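Side-chain contacts in cytochrome c, 1 heme-binding site (Geobacter sulfurreducens, PDB 4RLR), which carries one covalently bound heme, probably transfers electrons, and is a low-potential monoheme cytochrome essential for accepting electrons from an electrode: residues A[11-14]-A[15-19]; A[83-86]-A[87-90]. All coordinates share one frame; numbering follows the deposited sequence.

Interaction 1: residues A[11-14]-A[15-19]; sequences PIFD and VRCAG. With HEM (protoporphyrin IX containing Fe), chain B; ACT (acetate ion), chain G.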
ATOM      1  N   PRO A  11      -5.480   7.379   9.178  1.00 24.79           N
ATOM      2  CA  PRO A  11      -6.810   7.022   9.673  1.00 26.87           C
ATOM      3  C   PRO A  11      -7.422   5.809   8.930  1.00 25.52           C
ATOM      4  O   PRO A  11      -7.924   4.911   9.595  1.00 25.14           O
ATOM      5  CB  PRO A  11      -7.622   8.292   9.413  1.00 29.98           C
ATOM      6  CG  PRO A  11      -6.637   9.377   9.442  1.00 27.11           C
ATOM      7  CD  PRO A  11      -5.412   8.793   8.785  1.00 26.31           C
ATOM      8  N   ILE A  12      -7.329   5.771   7.593  1.00 24.08           N
ATOM      9  CA  ILE A  12      -7.833   4.639   6.819  1.00 25.39           C
ATOM     10  C   ILE A  12      -7.024   3.385   7.132  1.00 23.07           C
ATOM     11  O   ILE A  12      -7.580   2.342   7.456  1.00 23.92           O
ATOM     12  CB  ILE A  12      -7.778   4.901   5.275  1.00 22.35           C
ATOM     13  CG1 ILE A  12      -8.682   6.083   4.908  1.00 26.87           C
ATOM     14  CG2 ILE A  12      -8.210   3.677   4.507  1.00 21.71           C
ATOM     15  CD1 ILE A  12      -8.465   6.611   3.531  1.00 27.78           C
ATOM     16  N   PHE A  13      -5.702   3.501   7.030  1.00 22.67           N
ATOM     17  CA  PHE A  13      -4.836   2.361   7.237  1.00 21.03           C
ATOM     18  C   PHE A  13      -5.060   1.735   8.604  1.00 22.01           C
ATOM     19  O   PHE A  13      -5.123   0.514   8.713  1.00 20.95           O
ATOM     20  CB  PHE A  13      -3.362   2.749   7.074  1.00 22.55           C
ATOM     21  CG  PHE A  13      -2.456   1.569   7.067  1.00 21.39           C
ATOM     22  CD1 PHE A  13      -1.982   1.042   8.260  1.00 22.30           C
ATOM     23  CD2 PHE A  13      -2.127   0.949   5.879  1.00 19.49           C
ATOM     24  CE1 PHE A  13      -1.168  -0.079   8.272  1.00 20.58           C
ATOM     25  CE2 PHE A  13      -1.314  -0.181   5.872  1.00 22.64           C
ATOM     26  CZ  PHE A  13      -0.843  -0.700   7.091  1.00 21.47           C
ATOM     27  N   ASP A  14      -5.153   2.556   9.651  1.00 20.88           N
ATOM     28  CA  ASP A  14      -5.360   2.032  11.010  1.00 21.97           C
ATOM     29  C   ASP A  14      -6.601   1.161  11.155  1.00 20.37           C
ATOM     30  O   ASP A  14      -6.604   0.227  11.941  1.00 22.61           O
ATOM     31  CB  ASP A  14      -5.385   3.164  12.045  1.00 25.15           C
ATOM     32  CG  ASP A  14      -3.982   3.743  12.298  1.00 28.30           C
ATOM     33  OD1 ASP A  14      -3.009   3.110  11.843  1.00 27.76           O
ATOM     34  OD2 ASP A  14      -3.845   4.795  12.960  1.00 31.98           O
ATOM     35  N   VAL A  15      -7.655   1.482  10.418  1.00 22.87           N
ATOM     36  CA  VAL A  15      -8.869   0.692  10.421  1.00 23.49           C
ATOM     37  C   VAL A  15      -8.736  -0.516   9.497  1.00 19.74           C
ATOM     38  O   VAL A  15      -8.940  -1.647   9.917  1.00 22.10           O
ATOM     39  CB  VAL A  15     -10.118   1.513   9.951  1.00 21.07           C
ATOM     40  CG1 VAL A  15     -11.332   0.607   9.768  1.00 23.99           C
ATOM     41  CG2 VAL A  15     -10.464   2.579  10.926  1.00 21.74           C
ATOM     42  N   ARG A  16      -8.407  -0.257   8.244  1.00 19.04           N
ATOM     43  CA  ARG A  16      -8.607  -1.240   7.186  1.00 21.85           C
ATOM     44  C   ARG A  16      -7.443  -2.183   6.889  1.00 20.66           C
ATOM     45  O   ARG A  16      -7.643  -3.179   6.179  1.00 19.75           O
ATOM     46  CB  ARG A  16      -9.014  -0.498   5.913  1.00 22.96           C
ATOM     47  CG  ARG A  16     -10.218   0.419   6.151  1.00 23.99           C
ATOM     48  CD  ARG A  16     -11.136   0.477   4.969  1.00 27.14           C
ATOM     49  NE  ARG A  16     -12.120  -0.614   4.957  1.00 29.05           N
ATOM     50  CZ  ARG A  16     -13.306  -0.581   5.578  1.00 27.64           C
ATOM     51  NH1 ARG A  16     -13.698   0.473   6.289  1.00 25.85           N
ATOM     52  NH2 ARG A  16     -14.110  -1.617   5.481  1.00 28.50           N
ATOM     53  N   CYS A  17      -6.258  -1.894   7.432  1.00 16.63           N
ATOM     54  CA  CYS A  17      -5.036  -2.576   6.994  1.00 18.48           C
ATOM     55  C   CYS A  17      -4.133  -3.042   8.144  1.00 19.37           C
ATOM     56  O   CYS A  17      -3.471  -4.064   8.039  1.00 19.68           O
ATOM     57  CB  CYS A  17      -4.213  -1.633   6.102  1.00 18.06           C
ATOM     58  SG  CYS A  17      -5.124  -0.678   4.894  1.00 22.18           S
ATOM     59  N   ALA A  18      -4.143  -2.297   9.244  1.00 18.95           N
ATOM     60  CA  ALA A  18      -3.250  -2.525  10.376  1.00 22.99           C
ATOM     61  C   ALA A  18      -3.508  -3.831  11.100  1.00 20.61           C
ATOM     62  O   ALA A  18      -2.637  -4.311  11.812  1.00 21.33           O
ATOM     63  CB  ALA A  18      -3.342  -1.368  11.368  1.00 21.31           C
ATOM     64  N   GLY A  19      -4.699  -4.392  10.929  1.00 22.98           N
ATOM     65  CA  GLY A  19      -5.004  -5.691  11.499  1.00 23.10           C
ATOM     66  C   GLY A  19      -4.010  -6.775  11.098  1.00 21.70           C
ATOM     67  O   GLY A  19      -3.772  -7.733  11.832  1.00 22.25           O
TER
HETATM   68  CHA HEM B 201       0.374  -8.083   1.296  1.00 20.02           C
HETATM   69  CHB HEM B 201      -1.278  -3.544   1.398  1.00 16.52           C
HETATM   70  CHC HEM B 201      -4.913  -5.149   4.125  1.00 19.56           C
HETATM   71  CHD HEM B 201      -2.964  -9.500   4.525  1.00 18.80           C
HETATM   72  C1A HEM B 201       0.172  -6.744   1.031  1.00 18.97           C
HETATM   73  C2A HEM B 201       0.954  -5.983   0.096  1.00 17.72           C
HETATM   74  C3A HEM B 201       0.508  -4.726   0.115  1.00 19.71           C
HETATM   75  C4A HEM B 201      -0.572  -4.657   1.061  1.00 17.63           C
HETATM   76  CMA HEM B 201       1.037  -3.533  -0.691  1.00 20.25           C
HETATM   77  CAA HEM B 201       2.090  -6.571  -0.756  1.00 20.91           C
HETATM   78  CBA HEM B 201       3.463  -6.493  -0.092  1.00 19.09           C
HETATM   79  CGA HEM B 201       4.484  -6.961  -1.117  1.00 22.62           C
HETATM   80  O1A HEM B 201       4.899  -6.187  -2.004  1.00 21.30           O
HETATM   81  O2A HEM B 201       4.879  -8.132  -1.053  1.00 20.02           O
HETATM   82  C1B HEM B 201      -2.415  -3.593   2.167  1.00 18.17           C
HETATM   83  C2B HEM B 201      -3.282  -2.486   2.402  1.00 16.63           C
HETATM   84  C3B HEM B 201      -4.297  -2.919   3.148  1.00 17.85           C
HETATM   85  C4B HEM B 201      -4.087  -4.325   3.392  1.00 20.09           C
HETATM   86  CMB HEM B 201      -2.958  -1.094   1.865  1.00 17.28           C
HETATM   87  CAB HEM B 201      -5.511  -2.135   3.654  1.00 19.30           C
HETATM   88  CBB HEM B 201      -6.183  -1.385   2.743  1.00 19.36           C
HETATM   89  C1C HEM B 201      -4.670  -6.440   4.494  1.00 19.68           C
HETATM   90  C2C HEM B 201      -5.528  -7.199   5.371  1.00 19.79           C
HETATM   91  C3C HEM B 201      -4.983  -8.419   5.510  1.00 20.13           C
HETATM   92  C4C HEM B 201      -3.798  -8.445   4.678  1.00 18.46           C
HETATM   93  CMC HEM B 201      -6.784  -6.607   6.050  1.00 22.76           C
HETATM   94  CAC HEM B 201      -5.486  -9.655   6.311  1.00 21.53           C
HETATM   95  CBC HEM B 201      -6.805  -9.910   6.454  1.00 23.42           C
HETATM   96  C1D HEM B 201      -1.858  -9.499   3.723  1.00 18.99           C
HETATM   97  C2D HEM B 201      -0.962 -10.618   3.621  1.00 21.22           C
HETATM   98  C3D HEM B 201       0.094 -10.183   2.613  1.00 20.58           C
HETATM   99  C4D HEM B 201      -0.291  -8.846   2.214  1.00 18.00           C
HETATM  100  CMD HEM B 201      -1.071 -11.949   4.405  1.00 23.50           C
HETATM  101  CAD HEM B 201       1.304 -10.986   2.124  1.00 22.38           C
HETATM  102  CBD HEM B 201       0.873 -12.048   1.120  1.00 21.53           C
HETATM  103  CGD HEM B 201       0.499 -11.347  -0.161  1.00 21.33           C
HETATM  104  O1D HEM B 201       1.354 -10.743  -0.849  1.00 22.87           O
HETATM  105  O2D HEM B 201      -0.691 -11.391  -0.499  1.00 23.80           O
HETATM  106  NA  HEM B 201      -0.774  -5.917   1.589  1.00 16.00           N
HETATM  107  NB  HEM B 201      -2.938  -4.708   2.764  1.00 17.07           N
HETATM  108  NC  HEM B 201      -3.634  -7.245   4.064  1.00 17.77           N
HETATM  109  ND  HEM B 201      -1.442  -8.476   2.885  1.00 20.18           N
HETATM  110 FE   HEM B 201      -2.208  -6.501   2.863  1.00 18.04          FE
HETATM  111  C   ACT G 206     -12.871  -4.940   4.404  1.00 25.35           C
HETATM  112  O   ACT G 206     -12.164  -5.976   4.510  1.00 23.23           O
HETATM  113  OXT ACT G 206     -12.411  -3.851   4.836  1.00 26.13           O
HETATM  114  CH3 ACT G 206     -14.237  -4.978   3.785  1.00 26.99           C

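Interaction 2: residues A[83-86]-A[87-90]; sequences NMYR and HLGA. With ZN (zinc ion), chain E; HEM (protoporphyrin IX containing Fe), chain B.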
ATOM      1  N   ASN A  83      -4.989  -7.713  -4.960  1.00 22.27           N
ATOM      2  CA  ASN A  83      -5.550  -8.561  -3.921  1.00 23.16           C
ATOM      3  C   ASN A  83      -5.746  -7.857  -2.559  1.00 21.68           C
ATOM      4  O   ASN A  83      -6.182  -8.478  -1.612  1.00 24.56           O
ATOM      5  CB  ASN A  83      -4.721  -9.850  -3.791  1.00 23.16           C
ATOM      6  CG  ASN A  83      -3.432  -9.657  -3.010  1.00 23.01           C
ATOM      7  OD1 ASN A  83      -2.917  -8.536  -2.896  1.00 23.32           O
ATOM      8  ND2 ASN A  83      -2.895 -10.752  -2.466  1.00 21.22           N
ATOM      9  N   MET A  84      -5.457  -6.568  -2.466  1.00 20.20           N
ATOM     10  CA  MET A  84      -5.751  -5.817  -1.239  1.00 23.49           C
ATOM     11  C   MET A  84      -6.861  -4.783  -1.412  1.00 24.11           C
ATOM     12  O   MET A  84      -7.301  -4.172  -0.423  1.00 23.47           O
ATOM     13  CB  MET A  84      -4.499  -5.133  -0.692  1.00 19.17           C
ATOM     14  CG  MET A  84      -3.386  -6.119  -0.296  1.00 19.06           C
ATOM     15  SD  MET A  84      -3.712  -7.087   1.195  1.00 19.97           S
ATOM     16  CE  MET A  84      -3.320  -8.743   0.633  1.00 20.63           C
ATOM     17  N   TYR A  85      -7.328  -4.607  -2.646  1.00 23.06           N
ATOM     18  CA  TYR A  85      -8.383  -3.643  -2.937  1.00 21.09           C
ATOM     19  C   TYR A  85      -9.641  -3.903  -2.094  1.00 21.08           C
ATOM     20  O   TYR A  85     -10.304  -2.978  -1.705  1.00 17.82           O
ATOM     21  CB  TYR A  85      -8.725  -3.681  -4.431  1.00 24.74           C
ATOM     22  CG  TYR A  85      -9.907  -2.812  -4.836  1.00 23.32           C
ATOM     23  CD1 TYR A  85      -9.841  -1.440  -4.770  1.00 26.62           C
ATOM     24  CD2 TYR A  85     -11.080  -3.375  -5.301  1.00 25.32           C
ATOM     25  CE1 TYR A  85     -10.934  -0.646  -5.135  1.00 27.70           C
ATOM     26  CE2 TYR A  85     -12.162  -2.595  -5.663  1.00 27.09           C
ATOM     27  CZ  TYR A  85     -12.082  -1.238  -5.588  1.00 25.95           C
ATOM     28  OH  TYR A  85     -13.158  -0.459  -5.959  1.00 28.55           O
ATOM     29  N   ARG A  86      -9.934  -5.172  -1.809  1.00 23.18           N
ATOM     30  CA  ARG A  86     -11.146  -5.542  -1.084  1.00 25.17           C
ATOM     31  C   ARG A  86     -11.165  -4.940   0.300  1.00 25.36           C
ATOM     32  O   ARG A  86     -12.246  -4.649   0.861  1.00 24.78           O
ATOM     33  CB  ARG A  86     -11.322  -7.078  -0.995  1.00 26.52           C
ATOM     34  CG  ARG A  86     -10.302  -7.846  -0.162  1.00 26.29           C
ATOM     35  CD  ARG A  86     -10.509  -9.372  -0.365  1.00 31.64           C
ATOM     36  NE  ARG A  86      -9.681 -10.192   0.525  1.00 31.61           N
ATOM     37  CZ  ARG A  86     -10.038 -10.614   1.744  1.00 34.58           C
ATOM     38  NH1 ARG A  86     -11.229 -10.306   2.240  1.00 33.45           N
ATOM     39  NH2 ARG A  86      -9.194 -11.348   2.486  1.00 33.20           N
ATOM     40  N   HIS A  87      -9.971  -4.745   0.858  1.00 23.10           N
ATOM     41  CA  HIS A  87      -9.854  -4.213   2.196  1.00 21.77           C
ATOM     42  C   HIS A  87     -10.167  -2.741   2.295  1.00 22.51           C
ATOM     43  O   HIS A  87     -10.242  -2.218   3.392  1.00 21.39           O
ATOM     44  CB  HIS A  87      -8.457  -4.519   2.745  1.00 21.71           C
ATOM     45  CG  HIS A  87      -8.236  -5.979   2.903  1.00 20.82           C
ATOM     46  ND1 HIS A  87      -9.085  -6.757   3.650  1.00 21.32           N
ATOM     47  CD2 HIS A  87      -7.354  -6.826   2.319  1.00 20.86           C
ATOM     48  CE1 HIS A  87      -8.704  -8.017   3.571  1.00 24.33           C
ATOM     49  NE2 HIS A  87      -7.660  -8.086   2.766  1.00 22.26           N
ATOM     50  N   LEU A  88     -10.343  -2.076   1.151  1.00 23.23           N
ATOM     51  CA  LEU A  88     -10.601  -0.634   1.146  1.00 23.11           C
ATOM     52  C   LEU A  88     -12.038  -0.257   1.534  1.00 24.63           C
ATOM     53  O   LEU A  88     -12.350   0.940   1.735  1.00 25.50           O
ATOM     54  CB  LEU A  88     -10.217  -0.011  -0.211  1.00 21.86           C
ATOM     55  CG  LEU A  88      -8.714   0.162  -0.484  1.00 24.49           C
ATOM     56  CD1 LEU A  88      -8.459   0.579  -1.946  1.00 24.73           C
ATOM     57  CD2 LEU A  88      -8.034   1.170   0.506  1.00 21.41           C
ATOM     58  N   GLY A  89     -12.909  -1.248   1.673  1.00 23.77           N
ATOM     59  CA  GLY A  89     -14.260  -0.968   2.099  1.00 26.37           C
ATOM     60  C   GLY A  89     -15.187  -2.155   1.936  1.00 27.94           C
ATOM     61  O   GLY A  89     -14.873  -3.089   1.219  1.00 29.38           O
ATOM     62  N   ALA A  90     -16.342  -2.071   2.594  1.00 28.60           N
ATOM     63  CA  ALA A  90     -17.347  -3.130   2.652  1.00 32.19           C
ATOM     64  C   ALA A  90     -18.324  -3.035   1.476  1.00 33.02           C
ATOM     65  O   ALA A  90     -18.999  -4.006   1.173  1.00 33.65           O
ATOM     66  CB  ALA A  90     -18.108  -3.054   3.979  1.00 29.52           C
TER
HETATM   67 ZN    ZN E 204     -10.408  -6.295   5.152  1.00 22.98          ZN
HETATM   68  CHA HEM B 201       0.374  -8.083   1.296  1.00 20.02           C
HETATM   69  CHB HEM B 201      -1.278  -3.544   1.398  1.00 16.52           C
HETATM   70  CHC HEM B 201      -4.913  -5.149   4.125  1.00 19.56           C
HETATM   71  CHD HEM B 201      -2.964  -9.500   4.525  1.00 18.80           C
HETATM   72  C1A HEM B 201       0.172  -6.744   1.031  1.00 18.97           C
HETATM   73  C2A HEM B 201       0.954  -5.983   0.096  1.00 17.72           C
HETATM   74  C3A HEM B 201       0.508  -4.726   0.115  1.00 19.71           C
HETATM   75  C4A HEM B 201      -0.572  -4.657   1.061  1.00 17.63           C
HETATM   76  CMA HEM B 201       1.037  -3.533  -0.691  1.00 20.25           C
HETATM   77  CAA HEM B 201       2.090  -6.571  -0.756  1.00 20.91           C
HETATM   78  CBA HEM B 201       3.463  -6.493  -0.092  1.00 19.09           C
HETATM   79  CGA HEM B 201       4.484  -6.961  -1.117  1.00 22.62           C
HETATM   80  O1A HEM B 201       4.899  -6.187  -2.004  1.00 21.30           O
HETATM   81  O2A HEM B 201       4.879  -8.132  -1.053  1.00 20.02           O
HETATM   82  C1B HEM B 201      -2.415  -3.593   2.167  1.00 18.17           C
HETATM   83  C2B HEM B 201      -3.282  -2.486   2.402  1.00 16.63           C
HETATM   84  C3B HEM B 201      -4.297  -2.919   3.148  1.00 17.85           C
HETATM   85  C4B HEM B 201      -4.087  -4.325   3.392  1.00 20.09           C
HETATM   86  CMB HEM B 201      -2.958  -1.094   1.865  1.00 17.28           C
HETATM   87  CAB HEM B 201      -5.511  -2.135   3.654  1.00 19.30           C
HETATM   88  CBB HEM B 201      -6.183  -1.385   2.743  1.00 19.36           C
HETATM   89  C1C HEM B 201      -4.670  -6.440   4.494  1.00 19.68           C
HETATM   90  C2C HEM B 201      -5.528  -7.199   5.371  1.00 19.79           C
HETATM   91  C3C HEM B 201      -4.983  -8.419   5.510  1.00 20.13           C
HETATM   92  C4C HEM B 201      -3.798  -8.445   4.678  1.00 18.46           C
HETATM   93  CMC HEM B 201      -6.784  -6.607   6.050  1.00 22.76           C
HETATM   94  CAC HEM B 201      -5.486  -9.655   6.311  1.00 21.53           C
HETATM   95  CBC HEM B 201      -6.805  -9.910   6.454  1.00 23.42           C
HETATM   96  C1D HEM B 201      -1.858  -9.499   3.723  1.00 18.99           C
HETATM   97  C2D HEM B 201      -0.962 -10.618   3.621  1.00 21.22           C
HETATM   98  C3D HEM B 201       0.094 -10.183   2.613  1.00 20.58           C
HETATM   99  C4D HEM B 201      -0.291  -8.846   2.214  1.00 18.00           C
HETATM  100  CMD HEM B 201      -1.071 -11.949   4.405  1.00 23.50           C
HETATM  101  CAD HEM B 201       1.304 -10.986   2.124  1.00 22.38           C
HETATM  102  CBD HEM B 201       0.873 -12.048   1.120  1.00 21.53           C
HETATM  103  CGD HEM B 201       0.499 -11.347  -0.161  1.00 21.33           C
HETATM  104  O1D HEM B 201       1.354 -10.743  -0.849  1.00 22.87           O
HETATM  105  O2D HEM B 201      -0.691 -11.391  -0.499  1.00 23.80           O
HETATM  106  NA  HEM B 201      -0.774  -5.917   1.589  1.00 16.00           N
HETATM  107  NB  HEM B 201      -2.938  -4.708   2.764  1.00 17.07           N
HETATM  108  NC  HEM B 201      -3.634  -7.245   4.064  1.00 17.77           N
HETATM  109  ND  HEM B 201      -1.442  -8.476   2.885  1.00 20.18           N
HETATM  110 FE   HEM B 201      -2.208  -6.501   2.863  1.00 18.04          FE
HETATM  111  O   HOH W   1      -6.342 -10.516   2.245  1.00 20.84           O
HETATM  112  O   HOH W   2      -9.978  -4.340   5.681  1.00 23.00           O

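Interaction 1: residues A[11-14]-A[15-19]
The Phe13 ring carries Cys17 CB over one face, 3.4 Å from the ring centroid and 21° off its normal, while Ala18 N and the heme methyl CMB approach it obliquely. The Arg16 guanidinium meets an acetate, probably from the crystallisation liquor, at its edge. Cys17 opens the CXXCH heme-binding motif of c-type cytochromes, completed by Cys20 and by His21, an axial ligand of the iron. It also comes straight after helix 5-16, to whose last turn this contact belongs. Phe13 CG is anti to the backbone N (chi1 -171°), which swings the ring along the chain toward Cys17 and Ala18. There CE1 touches Ala18 CB at 4.0 Å, and the sulfur of Cys17 makes an oblique sulfur-aromatic contact. The same SG is covalently bound to heme CAB, so the CH-pi contact packs the phenyl ring against the thioether arm. The Arg16 chain, bent at chi2 and chi3, crosses Ile12 obliquely; its NH2 reaches acetate OXT at 2.9 Å, whereas NE reaches it only weakly and is also hydrogen-bonded to His87 O. Ile12 packs on helix 92-106. The helix ends in a shared acceptor: Arg16 N still bonds Ile12 O at 2.8 Å, but Phe13 O takes two donors, Cys17 N and Ala18 N, each at 3.0 Å and from opposite faces of its carbonyl plane.

Interaction 2: residues A[83-86]-A[87-90]
His87 is sandwiched between Arg86 and the heme. Arg86 CG sits over the centre of one imidazole face, 3.9 Å from the centroid, and heme methyl CMC lies over the opposite face. The Arg86 chain runs beside the histidine in the same direction, extended from CG to NE, and its guanidinium, turned 50° from the ring plane, has His87 CE1 over its centre. Water 1, in the plane of the imidazole at its edge, accepts from both His87 NE2 (2.8 Å) and Arg86 NH2 (3.0 Å). ND1 binds zinc at 2.0 Å, with water 2 also on the metal; these ties fix the ring's rotation. The residues belong to the loop that supplies the methionine ligand of a c-type heme: Met84 SD lies 2.3 Å from the iron, across from His21. A 3-10 turn follows at 85-88, in which Leu88 N bonds Tyr85 O. Leu88 CD1 meets Tyr85 CD1 at 3.7 Å, the two side chains crossing at about a right angle, while Leu88 CD2 lies near heme CBB. Replacing Leu88 by alanine removes both methyls, and is likely to leave a gap between the Tyr85 ring and heme CBB. Asn83 ND2 donates to heme propionate O2D at 3.0 Å.

In the fold
Interaction 1 comes first along the chain, at the junction of helices 5-16 and 18-21; interaction 2 follows far later, in the loop between helices 65-70 and 92-106. Their centres lie about 11 Å apart, and both touch the heme: residues 15-19 hold it covalently, residues 83-86 supply an axial ligand. Helix 92-106 backs both, receiving Ile12 and Arg16 from one and Tyr85 and Leu88 from the other. The contacts also meet directly through the Arg16 NE to His87 O hydrogen bond. The acetate beside Arg16 places its other oxygen, O, at the zinc held by His87. Segments distant in sequence thus share one heme, 15-19 at its rim and 83-88 over one face.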